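Local coordinates for acetylcholine-binding protein (Bulinus truncatus, PDB 2BJ0) that probably binds acetylcholine and related ligands as a soluble homopentamer that mirrors the extracellular ligand-binding domain of nicotinic acetylcholine receptors, at residues Q9-S14 with V77-T82; V27-K32 with L50-S55; T82-F87 with V139-H144; D145-A150 with C187-D192; S178-K183 with Y191-I196. All coordinates share one frame; numbering follows the deposited sequence.

Interaction 1: Q9-S14 with V77-T82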
# COMPACT_ATOMS: atom_id res chain seq x y z
N GLN A 9 16.07 23.28 -7.42
CA GLN A 9 15.19 24.37 -6.94
C GLN A 9 13.71 23.93 -7.03
O GLN A 9 12.96 24.08 -6.07
CB GLN A 9 15.41 25.68 -7.73
CG GLN A 9 14.43 26.79 -7.31
CD GLN A 9 14.40 28.00 -8.24
OE1 GLN A 9 15.03 27.99 -9.29
NE2 GLN A 9 13.66 29.04 -7.84
N ILE A 10 13.31 23.39 -8.18
CA ILE A 10 11.93 22.96 -8.46
C ILE A 10 11.46 21.92 -7.44
O ILE A 10 10.41 22.06 -6.84
CB ILE A 10 11.85 22.41 -9.91
CG1 ILE A 10 12.00 23.55 -10.93
CG2 ILE A 10 10.52 21.65 -10.14
CD1 ILE A 10 12.04 23.09 -12.37
N THR A 11 12.26 20.87 -7.22
CA THR A 11 11.91 19.92 -6.19
C THR A 11 11.96 20.54 -4.79
O THR A 11 11.10 20.30 -3.93
CB THR A 11 12.85 18.74 -6.33
OG1 THR A 11 12.74 18.25 -7.68
CG2 THR A 11 12.38 17.57 -5.43
N GLY A 12 12.97 21.37 -4.56
CA GLY A 12 13.07 22.05 -3.28
C GLY A 12 11.88 22.89 -2.91
O GLY A 12 11.59 23.03 -1.72
N GLU A 13 11.22 23.47 -3.92
CA GLU A 13 10.05 24.31 -3.74
C GLU A 13 8.75 23.52 -3.88
O GLU A 13 7.67 24.10 -3.81
CB GLU A 13 10.07 25.47 -4.78
CG GLU A 13 11.19 26.45 -4.49
CD GLU A 13 11.19 27.71 -5.35
OE1 GLU A 13 10.30 27.85 -6.24
OE2 GLU A 13 12.10 28.56 -5.10
N SER A 14 8.85 22.20 -4.04
CA SER A 14 7.65 21.43 -4.40
C SER A 14 6.56 21.34 -3.31
O SER A 14 5.45 20.92 -3.59
CB SER A 14 8.06 20.05 -4.87
OG SER A 14 8.57 19.35 -3.76
N VAL A 77 6.05 12.87 -10.92
CA VAL A 77 5.23 13.75 -10.14
C VAL A 77 5.86 14.19 -8.84
O VAL A 77 5.63 15.32 -8.42
CB VAL A 77 3.87 13.05 -9.93
CG1 VAL A 77 3.29 13.29 -8.58
CG2 VAL A 77 2.90 13.45 -11.03
N SER A 78 6.65 13.34 -8.20
CA SER A 78 7.31 13.70 -6.95
C SER A 78 8.35 14.82 -7.11
O SER A 78 8.81 15.36 -6.11
CB SER A 78 8.01 12.48 -6.37
OG SER A 78 9.01 12.06 -7.28
N LYS A 79 8.72 15.17 -8.34
CA LYS A 79 9.77 16.17 -8.58
C LYS A 79 9.29 17.63 -8.56
O LYS A 79 10.10 18.54 -8.56
CB LYS A 79 10.50 15.89 -9.90
CG LYS A 79 11.30 14.57 -9.84
CD LYS A 79 12.28 14.61 -8.70
CE LYS A 79 12.56 13.20 -8.17
NZ LYS A 79 13.44 13.29 -6.97
N MET A 80 7.99 17.85 -8.55
CA MET A 80 7.48 19.23 -8.52
C MET A 80 6.14 19.32 -7.82
O MET A 80 5.51 18.30 -7.56
CB MET A 80 7.37 19.76 -9.94
CG MET A 80 6.39 19.00 -10.76
SD MET A 80 6.00 19.88 -12.29
CE MET A 80 7.51 19.49 -13.16
N TRP A 81 5.71 20.53 -7.48
CA TRP A 81 4.37 20.72 -6.98
C TRP A 81 3.40 20.31 -8.08
O TRP A 81 3.62 20.64 -9.25
CB TRP A 81 4.17 22.19 -6.64
CG TRP A 81 2.80 22.49 -6.14
CD1 TRP A 81 2.38 22.48 -4.86
CD2 TRP A 81 1.66 22.86 -6.93
NE1 TRP A 81 1.06 22.82 -4.79
CE2 TRP A 81 0.58 23.05 -6.05
CE3 TRP A 81 1.43 23.03 -8.32
CZ2 TRP A 81 -0.70 23.43 -6.49
CZ3 TRP A 81 0.15 23.41 -8.76
CH2 TRP A 81 -0.89 23.60 -7.85
N THR A 82 2.33 19.61 -7.68
CA THR A 82 1.20 19.29 -8.57
C THR A 82 -0.08 19.60 -7.82
O THR A 82 -0.11 19.61 -6.57
CB THR A 82 1.20 17.80 -9.05
OG1 THR A 82 1.25 16.94 -7.91
CG2 THR A 82 2.48 17.47 -9.85
O HOH W 1 7.87 22.83 -7.63
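Thr11, in the last turn of helix 4-12, and Ser14 just beyond it sit against the backbone of Lys79 to Trp81, where a short 3-10 turn runs out into loop. The two segments come nearest at Ser14 and Trp81, whose CA atoms are 4.2 Å apart. The carbonyl of Lys79 is the polar focus: Thr11 OG1 lies 2.8 Å from Lys79 O, though its single proton also has Leu7 O within reach, one helical turn back. Thr11 OG1 is anti to its own carbonyl carbon (chi1 -56°), which turns the hydroxyl to this side. Ile10 CG2 rests on the same oxygen and reaches Met80 CB at 3.7 Å, the two side chains lying side by side. Ser14 uses its CB, 3.5 Å from Trp81 N, while its hydroxyl turns back to Thr11 O at 2.7 Å, a carbonyl that also takes the N-H of Ser14. Ser14 O meets the edge of the Trp81 indole, in its plane. A water bridges Ile10 O to Trp81 N. Met80 packs on Val102 and Val104 of strand 101-105 and Val110 of strand 109-121, and Trp81 meets Trp56 edge-to-face, which ties the N-terminal helix to one end of the beta sandwich.

Interaction 2: V27-K32 with L50-S55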
# COMPACT_ATOMS: atom_id res chain seq x y z
N VAL A 27 -5.31 26.88 -13.23
CA VAL A 27 -5.17 25.49 -13.55
C VAL A 27 -6.34 25.09 -14.41
O VAL A 27 -7.47 25.22 -14.00
CB VAL A 27 -5.11 24.64 -12.26
CG1 VAL A 27 -5.03 23.15 -12.60
CG2 VAL A 27 -3.93 25.07 -11.42
N SER A 28 -6.06 24.61 -15.62
CA SER A 28 -7.12 24.19 -16.51
C SER A 28 -7.36 22.70 -16.39
O SER A 28 -6.41 21.94 -16.44
CB SER A 28 -6.73 24.49 -17.95
OG SER A 28 -6.24 25.81 -18.03
N LEU A 29 -8.63 22.31 -16.29
CA LEU A 29 -9.05 20.90 -16.24
C LEU A 29 -10.00 20.57 -17.35
O LEU A 29 -10.93 21.34 -17.62
CB LEU A 29 -9.79 20.59 -14.94
CG LEU A 29 -9.03 20.77 -13.63
CD1 LEU A 29 -9.91 20.35 -12.44
CD2 LEU A 29 -7.74 19.96 -13.72
N ASN A 30 -9.75 19.45 -18.00
CA ASN A 30 -10.67 18.79 -18.92
C ASN A 30 -10.74 17.35 -18.46
O ASN A 30 -9.86 16.92 -17.72
CB ASN A 30 -10.18 18.91 -20.36
CG ASN A 30 -10.57 20.25 -21.01
OD1 ASN A 30 -9.72 20.95 -21.54
ND2 ASN A 30 -11.85 20.61 -20.92
N PHE A 31 -11.75 16.61 -18.88
CA PHE A 31 -11.96 15.25 -18.41
C PHE A 31 -12.35 14.37 -19.55
O PHE A 31 -12.94 14.82 -20.53
CB PHE A 31 -13.05 15.19 -17.32
CG PHE A 31 -12.73 15.98 -16.09
CD1 PHE A 31 -11.99 15.40 -15.05
CD2 PHE A 31 -13.18 17.28 -15.94
CE1 PHE A 31 -11.68 16.11 -13.92
CE2 PHE A 31 -12.88 17.99 -14.80
CZ PHE A 31 -12.13 17.41 -13.77
N LYS A 32 -12.01 13.10 -19.42
CA LYS A 32 -12.47 12.08 -20.34
C LYS A 32 -13.11 10.98 -19.50
O LYS A 32 -12.41 10.29 -18.73
CB LYS A 32 -11.29 11.50 -21.14
CG LYS A 32 -10.54 12.51 -22.03
CD LYS A 32 -11.33 12.76 -23.30
CE LYS A 32 -10.99 14.10 -23.87
NZ LYS A 32 -11.79 14.38 -25.09
N LEU A 50 -11.87 7.63 -15.34
CA LEU A 50 -11.85 9.04 -15.68
C LEU A 50 -10.40 9.48 -15.87
O LEU A 50 -9.55 9.25 -14.99
CB LEU A 50 -12.50 9.82 -14.53
CG LEU A 50 -12.66 11.35 -14.61
CD1 LEU A 50 -13.76 11.74 -15.64
CD2 LEU A 50 -12.97 11.94 -13.24
N TRP A 51 -10.08 10.08 -17.03
CA TRP A 51 -8.84 10.84 -17.15
C TRP A 51 -9.13 12.28 -16.79
O TRP A 51 -10.11 12.83 -17.27
CB TRP A 51 -8.31 10.82 -18.57
CG TRP A 51 -8.04 9.48 -19.15
CD1 TRP A 51 -8.14 8.24 -18.52
CD2 TRP A 51 -7.58 9.22 -20.48
NE1 TRP A 51 -7.76 7.24 -19.40
CE2 TRP A 51 -7.41 7.81 -20.60
CE3 TRP A 51 -7.30 10.03 -21.59
CZ2 TRP A 51 -6.99 7.21 -21.78
CZ3 TRP A 51 -6.87 9.41 -22.78
CH2 TRP A 51 -6.71 8.03 -22.85
N THR A 52 -8.28 12.86 -15.95
CA THR A 52 -8.29 14.27 -15.59
C THR A 52 -7.13 14.87 -16.31
O THR A 52 -6.01 14.42 -16.13
CB THR A 52 -8.07 14.47 -14.07
OG1 THR A 52 -9.26 14.09 -13.37
CG2 THR A 52 -7.96 15.98 -13.71
N GLN A 53 -7.37 15.88 -17.15
CA GLN A 53 -6.29 16.49 -17.90
C GLN A 53 -6.03 17.83 -17.29
O GLN A 53 -6.80 18.76 -17.52
CB GLN A 53 -6.66 16.64 -19.39
CG GLN A 53 -7.24 15.39 -20.02
CD GLN A 53 -7.62 15.54 -21.49
OE1 GLN A 53 -7.71 14.54 -22.20
NE2 GLN A 53 -7.85 16.77 -21.95
N ALA A 54 -4.97 17.94 -16.48
CA ALA A 54 -4.70 19.16 -15.75
C ALA A 54 -3.49 19.88 -16.34
O ALA A 54 -2.44 19.27 -16.53
CB ALA A 54 -4.45 18.86 -14.27
N SER A 55 -3.62 21.18 -16.60
CA SER A 55 -2.43 21.93 -16.98
C SER A 55 -2.28 23.25 -16.27
O SER A 55 -3.26 23.88 -15.85
CB SER A 55 -2.29 22.07 -18.50
OG SER A 55 -3.52 22.36 -19.12
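Asn30 O receives the N-H of Gln53 at 2.8 Å, the shortest polar bond of this antiparallel strand pair, and the N-H of Asn30 returns to Gln53 O. Equivalent paired bonds join Ser28 to Ser55 and Lys32 to Trp51. Between them, Leu29 faces Ala54 and Phe31 faces Thr52 as non-hydrogen-bonded pairs, and these four side chains share one face of the sheet. Leu29 CD2 comes to 3.5 Å from Ala54 CB. The Phe31 ring lies alongside Thr52, with the hydroxyl OG1 at its edge, 3.2 Å from CE1, and Leu50 CD1 packs against Phe31 CB. The face bearing Asn30, Lys32 and Gln53, with Trp51 among them, is mostly polar. There the Gln53 chain is extended at chi2 (179°), which carries CD outward, and crosses Lys32; OE1 then lies 3.5 Å from Lys32 CG, while Gln53 NE2 lies 3.5 Å from Asn30 CB. Gln53 NE2 bonds to Glu156, and Lys32 NZ makes salt bridges to Glu163 and Glu156. Strand 149-153 continues the sheet beside strand 25-40, and strand 109-121 does so beside strand 45-57; Leu29 and Phe31 meet Ile194 of strand 190-202, in the opposing sheet, across the hydrophobic interior of the sandwich.

Interaction 3: T82-F87 with V139-H144; sequences TPDLSF and VGSWTH
Asp84 turns its CG between its backbone N and carbonyl carbon (chi1 65°), and Ser141 sets OG anti to its backbone N (chi1 168°); these torsions bring Asp84 CG and Ser141 OG to 3.4 Å at the end of strand 133-141. Ser141 OG donates to Asp84 OD1 at 2.6 Å from the syn side. His144 ND1 reaches the same oxygen at 2.9 Å from the other face of the carboxylate, with the imidazole almost perpendicular to it (88°). Thr143 OG1 donates to Asp84 OD2, also at 2.6 Å, and Thr143 N adds a weak bond. Three firm donors and one weak one grip this buried carboxylate, probably favouring its charged form. Ser141 OG also accepts from His144 N at 2.9 Å, an ST motif. An alanine in place of Asp84 would probably leave the Ser141 and Thr143 hydroxyls and His144 ND1 without this acceptor and let the turn shift. Along the strands, Ser86 and Gly140 exchange backbone bonds, and Val139 CG2 packs on Phe87 CE1 at 3.7 Å. Trp142 O bonds to a bound buffer molecule and its ring meets Trp51 of a neighbouring subunit, consistent with the aromatic ligand pocket at subunit interfaces of this family.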
# COMPACT_ATOMS: atom_id res chain seq x y z
N THR A 82 2.33 19.61 -7.68
CA THR A 82 1.20 19.29 -8.57
C THR A 82 -0.08 19.60 -7.82
O THR A 82 -0.11 19.61 -6.57
CB THR A 82 1.20 17.80 -9.05
OG1 THR A 82 1.25 16.94 -7.91
CG2 THR A 82 2.48 17.47 -9.85
N PRO A 83 -1.16 19.90 -8.54
CA PRO A 83 -2.41 20.29 -7.87
C PRO A 83 -2.92 19.22 -6.92
O PRO A 83 -2.92 18.04 -7.27
CB PRO A 83 -3.38 20.46 -9.05
CG PRO A 83 -2.49 20.92 -10.18
CD PRO A 83 -1.26 20.00 -10.02
N ASP A 84 -3.38 19.61 -5.74
CA ASP A 84 -3.99 18.66 -4.81
C ASP A 84 -5.48 18.50 -5.10
O ASP A 84 -6.30 18.72 -4.22
CB ASP A 84 -3.74 19.08 -3.37
CG ASP A 84 -4.43 20.40 -3.01
OD1 ASP A 84 -4.53 21.27 -3.93
OD2 ASP A 84 -4.92 20.64 -1.88
N LEU A 85 -5.82 18.08 -6.32
CA LEU A 85 -7.22 17.84 -6.69
C LEU A 85 -7.80 16.67 -5.92
O LEU A 85 -7.18 15.61 -5.84
CB LEU A 85 -7.36 17.55 -8.18
CG LEU A 85 -6.90 18.68 -9.11
CD1 LEU A 85 -6.84 18.09 -10.48
CD2 LEU A 85 -7.85 19.88 -9.03
N SER A 86 -8.96 16.89 -5.33
CA SER A 86 -9.69 15.82 -4.69
C SER A 86 -11.05 15.75 -5.32
O SER A 86 -11.60 16.78 -5.81
CB SER A 86 -9.81 16.05 -3.17
OG SER A 86 -8.54 16.07 -2.52
N PHE A 87 -11.62 14.56 -5.30
CA PHE A 87 -13.02 14.38 -5.63
C PHE A 87 -13.82 14.55 -4.35
O PHE A 87 -13.80 13.67 -3.47
CB PHE A 87 -13.27 13.00 -6.21
CG PHE A 87 -12.53 12.76 -7.50
CD1 PHE A 87 -13.04 13.21 -8.70
CD2 PHE A 87 -11.32 12.05 -7.51
CE1 PHE A 87 -12.36 12.99 -9.90
CE2 PHE A 87 -10.64 11.84 -8.72
CZ PHE A 87 -11.17 12.31 -9.91
N VAL A 139 -14.90 17.97 -8.48
CA VAL A 139 -13.44 18.01 -8.38
C VAL A 139 -12.94 19.41 -8.05
O VAL A 139 -13.36 20.41 -8.69
CB VAL A 139 -12.80 17.64 -9.75
CG1 VAL A 139 -11.29 17.36 -9.58
CG2 VAL A 139 -13.51 16.46 -10.41
N GLY A 140 -12.04 19.51 -7.09
CA GLY A 140 -11.40 20.81 -6.84
C GLY A 140 -10.21 20.64 -5.93
O GLY A 140 -9.94 19.52 -5.46
N SER A 141 -9.47 21.72 -5.69
CA SER A 141 -8.36 21.65 -4.76
C SER A 141 -8.90 21.50 -3.36
O SER A 141 -9.84 22.19 -2.95
CB SER A 141 -7.48 22.88 -4.86
OG SER A 141 -6.57 22.94 -3.79
N TRP A 142 -8.29 20.58 -2.62
CA TRP A 142 -8.71 20.38 -1.25
C TRP A 142 -8.28 21.50 -0.32
O TRP A 142 -8.98 21.78 0.64
CB TRP A 142 -8.14 19.06 -0.72
CG TRP A 142 -8.78 18.62 0.57
CD1 TRP A 142 -8.18 18.55 1.78
CD2 TRP A 142 -10.14 18.22 0.76
NE1 TRP A 142 -9.08 18.11 2.72
CE2 TRP A 142 -10.29 17.89 2.12
CE3 TRP A 142 -11.24 18.06 -0.10
CZ2 TRP A 142 -11.49 17.43 2.66
CZ3 TRP A 142 -12.45 17.61 0.44
CH2 TRP A 142 -12.56 17.31 1.81
N THR A 143 -7.11 22.10 -0.58
CA THR A 143 -6.53 23.02 0.38
C THR A 143 -6.02 24.34 -0.13
O THR A 143 -5.48 25.09 0.67
CB THR A 143 -5.32 22.35 1.16
OG1 THR A 143 -4.26 22.10 0.22
CG2 THR A 143 -5.72 20.99 1.71
N HIS A 144 -6.20 24.64 -1.43
CA HIS A 144 -5.84 25.95 -2.00
C HIS A 144 -7.11 26.72 -2.41
O HIS A 144 -7.86 26.28 -3.27
CB HIS A 144 -4.93 25.79 -3.25
CG HIS A 144 -3.60 25.12 -2.96
ND1 HIS A 144 -3.43 23.75 -3.04
CD2 HIS A 144 -2.39 25.63 -2.64
CE1 HIS A 144 -2.17 23.45 -2.73
NE2 HIS A 144 -1.52 24.57 -2.49

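Interaction 4: D145-A150 with C187-D192; sequences DNKQFA and CENMYD
Asp145 and Tyr191 bring the loop before strand 149-153 against residues 189-192, CA to CA 4.6 Å, and Asn146 N bonds to Met190 O at 2.8 Å. Asp145 CA sits over the centre of the Tyr191 ring, 3.8 Å from its centroid and 7° off the normal, a CH-pi contact. The Asp145 carboxylate works in two directions. Its OD2 takes Asn189 ND2 at 2.8 Å from above the carboxylate plane, the two flat groups standing 89° apart, while OD1 accepts Lys147 N in an Asx turn. An alanine at Asp145 would probably leave the Asn189 amide and the N-H of Lys147 without these acceptors, freeing the loop to shift. Asn146 ND2 donates to Asp192 OD1 at 3.1 Å, the side chains crossing at about a right angle; Asp192 OD2 takes Leu151 N. Water links Phe149 O to Asp192 N. Asn189 and Tyr191 follow the vicinal Cys186-Cys187 disulfide that marks loop C of this family, and Tyr191 approaches the bound buffer molecule, consistent with a wall of the aromatic ligand site.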
# COMPACT_ATOMS: atom_id res chain seq x y z
N ASP A 145 -7.37 27.84 -1.76
CA ASP A 145 -8.57 28.67 -2.08
C ASP A 145 -8.36 29.41 -3.41
O ASP A 145 -7.27 29.34 -3.97
CB ASP A 145 -8.89 29.65 -0.94
CG ASP A 145 -7.79 30.68 -0.71
OD1 ASP A 145 -7.14 31.11 -1.68
OD2 ASP A 145 -7.50 31.11 0.42
N ASN A 146 -9.36 30.13 -3.91
CA ASN A 146 -9.23 30.66 -5.26
C ASN A 146 -8.42 31.95 -5.36
O ASN A 146 -8.24 32.49 -6.45
CB ASN A 146 -10.56 30.77 -5.97
CG ASN A 146 -11.51 31.70 -5.28
OD1 ASN A 146 -11.13 32.46 -4.38
ND2 ASN A 146 -12.78 31.64 -5.69
N LYS A 147 -7.92 32.41 -4.22
CA LYS A 147 -6.89 33.45 -4.22
C LYS A 147 -5.55 32.91 -4.66
O LYS A 147 -4.72 33.66 -5.15
CB LYS A 147 -6.76 34.08 -2.83
CG LYS A 147 -7.45 35.42 -2.63
CD LYS A 147 -8.91 35.46 -3.10
CE LYS A 147 -9.52 36.87 -2.85
NZ LYS A 147 -10.70 37.18 -3.74
N GLN A 148 -5.33 31.59 -4.50
CA GLN A 148 -4.07 30.94 -4.90
C GLN A 148 -4.22 30.04 -6.13
O GLN A 148 -3.34 30.00 -6.97
CB GLN A 148 -3.51 30.12 -3.73
CG GLN A 148 -3.02 30.98 -2.61
CD GLN A 148 -2.37 30.19 -1.49
OE1 GLN A 148 -2.17 28.98 -1.59
NE2 GLN A 148 -2.04 30.87 -0.40
N PHE A 149 -5.35 29.36 -6.23
CA PHE A 149 -5.56 28.27 -7.18
C PHE A 149 -6.88 28.53 -7.89
O PHE A 149 -7.93 28.30 -7.33
CB PHE A 149 -5.67 27.01 -6.34
CG PHE A 149 -5.71 25.71 -7.10
CD1 PHE A 149 -6.84 25.30 -7.78
CD2 PHE A 149 -4.66 24.80 -6.96
CE1 PHE A 149 -6.89 24.08 -8.42
CE2 PHE A 149 -4.71 23.55 -7.56
CZ PHE A 149 -5.83 23.18 -8.30
N ALA A 150 -6.83 29.01 -9.13
CA ALA A 150 -8.07 29.24 -9.86
C ALA A 150 -8.28 28.19 -10.93
O ALA A 150 -7.39 27.95 -11.72
CB ALA A 150 -8.07 30.65 -10.47
N CYS A 187 -12.59 28.54 6.09
CA CYS A 187 -11.78 29.58 5.46
C CYS A 187 -12.56 30.81 5.00
O CYS A 187 -13.76 30.74 4.73
CB CYS A 187 -11.02 28.97 4.28
SG CYS A 187 -10.31 27.33 4.65
N GLU A 188 -11.86 31.93 4.89
CA GLU A 188 -12.49 33.17 4.49
C GLU A 188 -12.76 33.20 2.98
O GLU A 188 -13.84 33.63 2.54
CB GLU A 188 -11.63 34.37 4.91
CG GLU A 188 -12.43 35.64 5.12
CD GLU A 188 -11.61 36.91 4.96
OE1 GLU A 188 -10.35 36.82 5.03
OE2 GLU A 188 -12.22 37.98 4.77
N ASN A 189 -11.79 32.75 2.19
CA ASN A 189 -11.92 32.72 0.72
C ASN A 189 -12.73 31.52 0.19
O ASN A 189 -12.88 30.49 0.88
CB ASN A 189 -10.54 32.78 0.03
CG ASN A 189 -9.71 33.99 0.45
OD1 ASN A 189 -10.20 35.13 0.45
ND2 ASN A 189 -8.45 33.75 0.79
N MET A 190 -13.25 31.66 -1.01
CA MET A 190 -13.95 30.57 -1.66
C MET A 190 -12.98 29.59 -2.34
O MET A 190 -11.82 29.92 -2.62
CB MET A 190 -14.94 31.10 -2.67
CG MET A 190 -16.02 32.03 -2.11
SD MET A 190 -17.19 32.34 -3.47
CE MET A 190 -17.29 34.15 -3.44
N TYR A 191 -13.48 28.39 -2.60
CA TYR A 191 -12.76 27.37 -3.34
C TYR A 191 -13.45 27.15 -4.68
O TYR A 191 -14.66 27.11 -4.73
CB TYR A 191 -12.75 26.07 -2.52
CG TYR A 191 -11.75 26.14 -1.39
CD1 TYR A 191 -11.94 27.01 -0.31
CD2 TYR A 191 -10.61 25.35 -1.40
CE1 TYR A 191 -11.01 27.09 0.74
CE2 TYR A 191 -9.68 25.42 -0.37
CZ TYR A 191 -9.88 26.29 0.69
OH TYR A 191 -8.94 26.37 1.70
N ASP A 192 -12.69 27.04 -5.76
CA ASP A 192 -13.24 26.63 -7.04
C ASP A 192 -13.47 25.12 -7.14
O ASP A 192 -12.67 24.33 -6.63
CB ASP A 192 -12.30 27.01 -8.15
CG ASP A 192 -12.20 28.52 -8.35
OD1 ASP A 192 -12.95 29.29 -7.72
OD2 ASP A 192 -11.35 29.00 -9.10
O HOH W 2 -9.52 26.63 -5.23

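Interaction 5: S178-K183 with Y191-I196; sequences SLNRKK and YDDIEI
Asn180 and Asp193 cross at a slant on one face of the hairpin, amide and carboxylate planes 44° apart. Asn180 ND2 donates to Asp193 OD1 at 3.2 Å in a nearly straight bond (175°), meeting the oxygen on its syn side but tilted out of the carboxylate plane. Asp193 CG lies between its backbone N and carbonyl carbon (chi1 66°), which carries the carboxylate toward the partner strand. The other oxygen, OD2, is buried by the contact and has no hydrogen-bond partner in the model; Lys182 NZ is 4.5 Å from it, too far for a salt bridge. On the other face, Arg181 and Asp192 lie side by side. Asp192 OD1 sits over one face of the guanidinium, toward its rim and 3.7 Å from Arg181 NE, a long ion pair held by charge alone. Leu179 CD1 touches Ile194 CG1 at 4.1 Å. Between the two faces, reciprocal backbone bonds pair Ser178 with Glu195, Asn180 with Asp193 and Lys182 with Tyr191: the antiparallel ladder of the beta hairpin whose tip is loop C, with the vicinal disulfide, in this family.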
# COMPACT_ATOMS: atom_id res chain seq x y z
N SER A 178 -19.35 22.04 -15.32
CA SER A 178 -19.62 23.39 -14.95
C SER A 178 -18.62 23.83 -13.87
O SER A 178 -18.25 23.04 -13.00
CB SER A 178 -21.06 23.47 -14.45
OG SER A 178 -21.22 24.57 -13.59
N LEU A 179 -18.18 25.08 -13.96
CA LEU A 179 -17.25 25.64 -12.99
C LEU A 179 -18.04 26.41 -11.93
O LEU A 179 -18.90 27.21 -12.26
CB LEU A 179 -16.24 26.56 -13.69
CG LEU A 179 -15.38 27.52 -12.86
CD1 LEU A 179 -14.46 26.76 -11.87
CD2 LEU A 179 -14.55 28.42 -13.77
N ASN A 180 -17.75 26.15 -10.66
CA ASN A 180 -18.47 26.81 -9.57
C ASN A 180 -17.48 27.27 -8.52
O ASN A 180 -16.32 26.86 -8.55
CB ASN A 180 -19.50 25.85 -8.94
CG ASN A 180 -20.24 24.99 -9.98
OD1 ASN A 180 -21.11 25.48 -10.71
ND2 ASN A 180 -19.89 23.71 -10.05
N ARG A 181 -17.94 28.11 -7.60
CA ARG A 181 -17.17 28.40 -6.38
C ARG A 181 -18.05 28.42 -5.15
O ARG A 181 -19.21 28.84 -5.21
CB ARG A 181 -16.36 29.68 -6.50
CG ARG A 181 -17.12 30.87 -6.98
CD ARG A 181 -16.29 31.75 -7.90
NE ARG A 181 -15.92 31.02 -9.12
CZ ARG A 181 -15.05 31.45 -10.03
NH1 ARG A 181 -14.42 32.60 -9.87
NH2 ARG A 181 -14.80 30.70 -11.09
N LYS A 182 -17.50 27.94 -4.04
CA LYS A 182 -18.23 27.73 -2.79
C LYS A 182 -17.52 28.35 -1.58
O LYS A 182 -16.29 28.38 -1.51
CB LYS A 182 -18.47 26.22 -2.54
CG LYS A 182 -19.35 25.51 -3.60
CD LYS A 182 -20.84 25.96 -3.55
CE LYS A 182 -21.51 25.95 -4.95
NZ LYS A 182 -21.65 24.58 -5.55
N LYS A 183 -18.31 28.85 -0.63
CA LYS A 183 -17.79 29.27 0.67
C LYS A 183 -17.73 28.06 1.61
O LYS A 183 -18.73 27.39 1.84
CB LYS A 183 -18.72 30.34 1.29
CG LYS A 183 -18.04 31.55 1.99
CD LYS A 183 -16.69 31.25 2.62
CE LYS A 183 -16.49 32.04 3.89
NZ LYS A 183 -16.61 31.15 5.08
N TYR A 191 -13.48 28.39 -2.60
CA TYR A 191 -12.76 27.37 -3.34
C TYR A 191 -13.45 27.15 -4.68
O TYR A 191 -14.66 27.11 -4.73
CB TYR A 191 -12.75 26.07 -2.52
CG TYR A 191 -11.75 26.14 -1.39
CD1 TYR A 191 -11.94 27.01 -0.31
CD2 TYR A 191 -10.61 25.35 -1.40
CE1 TYR A 191 -11.01 27.09 0.74
CE2 TYR A 191 -9.68 25.42 -0.37
CZ TYR A 191 -9.88 26.29 0.69
OH TYR A 191 -8.94 26.37 1.70
N ASP A 192 -12.69 27.04 -5.76
CA ASP A 192 -13.24 26.63 -7.04
C ASP A 192 -13.47 25.12 -7.14
O ASP A 192 -12.67 24.33 -6.63
CB ASP A 192 -12.30 27.01 -8.15
CG ASP A 192 -12.20 28.52 -8.35
OD1 ASP A 192 -12.95 29.29 -7.72
OD2 ASP A 192 -11.35 29.00 -9.10
N ASP A 193 -14.54 24.73 -7.81
CA ASP A 193 -14.67 23.34 -8.21
C ASP A 193 -15.20 23.24 -9.62
O ASP A 193 -15.84 24.17 -10.13
CB ASP A 193 -15.48 22.52 -7.22
CG ASP A 193 -16.92 22.94 -7.15
OD1 ASP A 193 -17.73 22.47 -7.98
OD2 ASP A 193 -17.33 23.72 -6.27
N ILE A 194 -14.90 22.13 -10.28
CA ILE A 194 -15.59 21.81 -11.52
C ILE A 194 -16.46 20.61 -11.23
O ILE A 194 -16.03 19.64 -10.57
CB ILE A 194 -14.60 21.56 -12.67
CG1 ILE A 194 -13.87 22.87 -12.98
CG2 ILE A 194 -15.33 21.02 -13.93
CD1 ILE A 194 -12.84 22.79 -14.08
N GLU A 195 -17.70 20.68 -11.69
CA GLU A 195 -18.65 19.61 -11.48
C GLU A 195 -18.97 18.93 -12.80
O GLU A 195 -19.49 19.58 -13.73
CB GLU A 195 -19.91 20.18 -10.85
CG GLU A 195 -21.00 19.14 -10.64
CD GLU A 195 -21.83 19.40 -9.39
OE1 GLU A 195 -21.34 20.10 -8.45
OE2 GLU A 195 -22.98 18.89 -9.34
N ILE A 196 -18.68 17.63 -12.88
CA ILE A 196 -19.08 16.84 -14.03
C ILE A 196 -20.47 16.26 -13.82
O ILE A 196 -20.73 15.65 -12.80
CB ILE A 196 -18.07 15.71 -14.32
CG1 ILE A 196 -16.67 16.28 -14.53
CG2 ILE A 196 -18.48 14.94 -15.55
CD1 ILE A 196 -15.60 15.23 -14.41

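Interaction 2 is the core, its centre about 4 Å from that of the chain, and its apolar face meets interactions 3 and 5 through contacts such as Phe31 with Val139 and Ile196. Interactions 3, 4 and 5 cluster on and beside the other sheet, their centres 10 to 11 Å apart, though interaction 4 also reaches strand 149-153 of the first. Interactions 4 and 5 share Tyr191 and Asp192. Chemistry follows place: interactions 2 and 5 are strand ladders, one buried and the other carrying charges near the surface, whereas interactions 3 and 4 rely on buried carboxylates gripped by loop donors. Interaction 1, peripheral and partly buried, meets interactions 3 and 4 where Trp81 packs on His144 and Phe149.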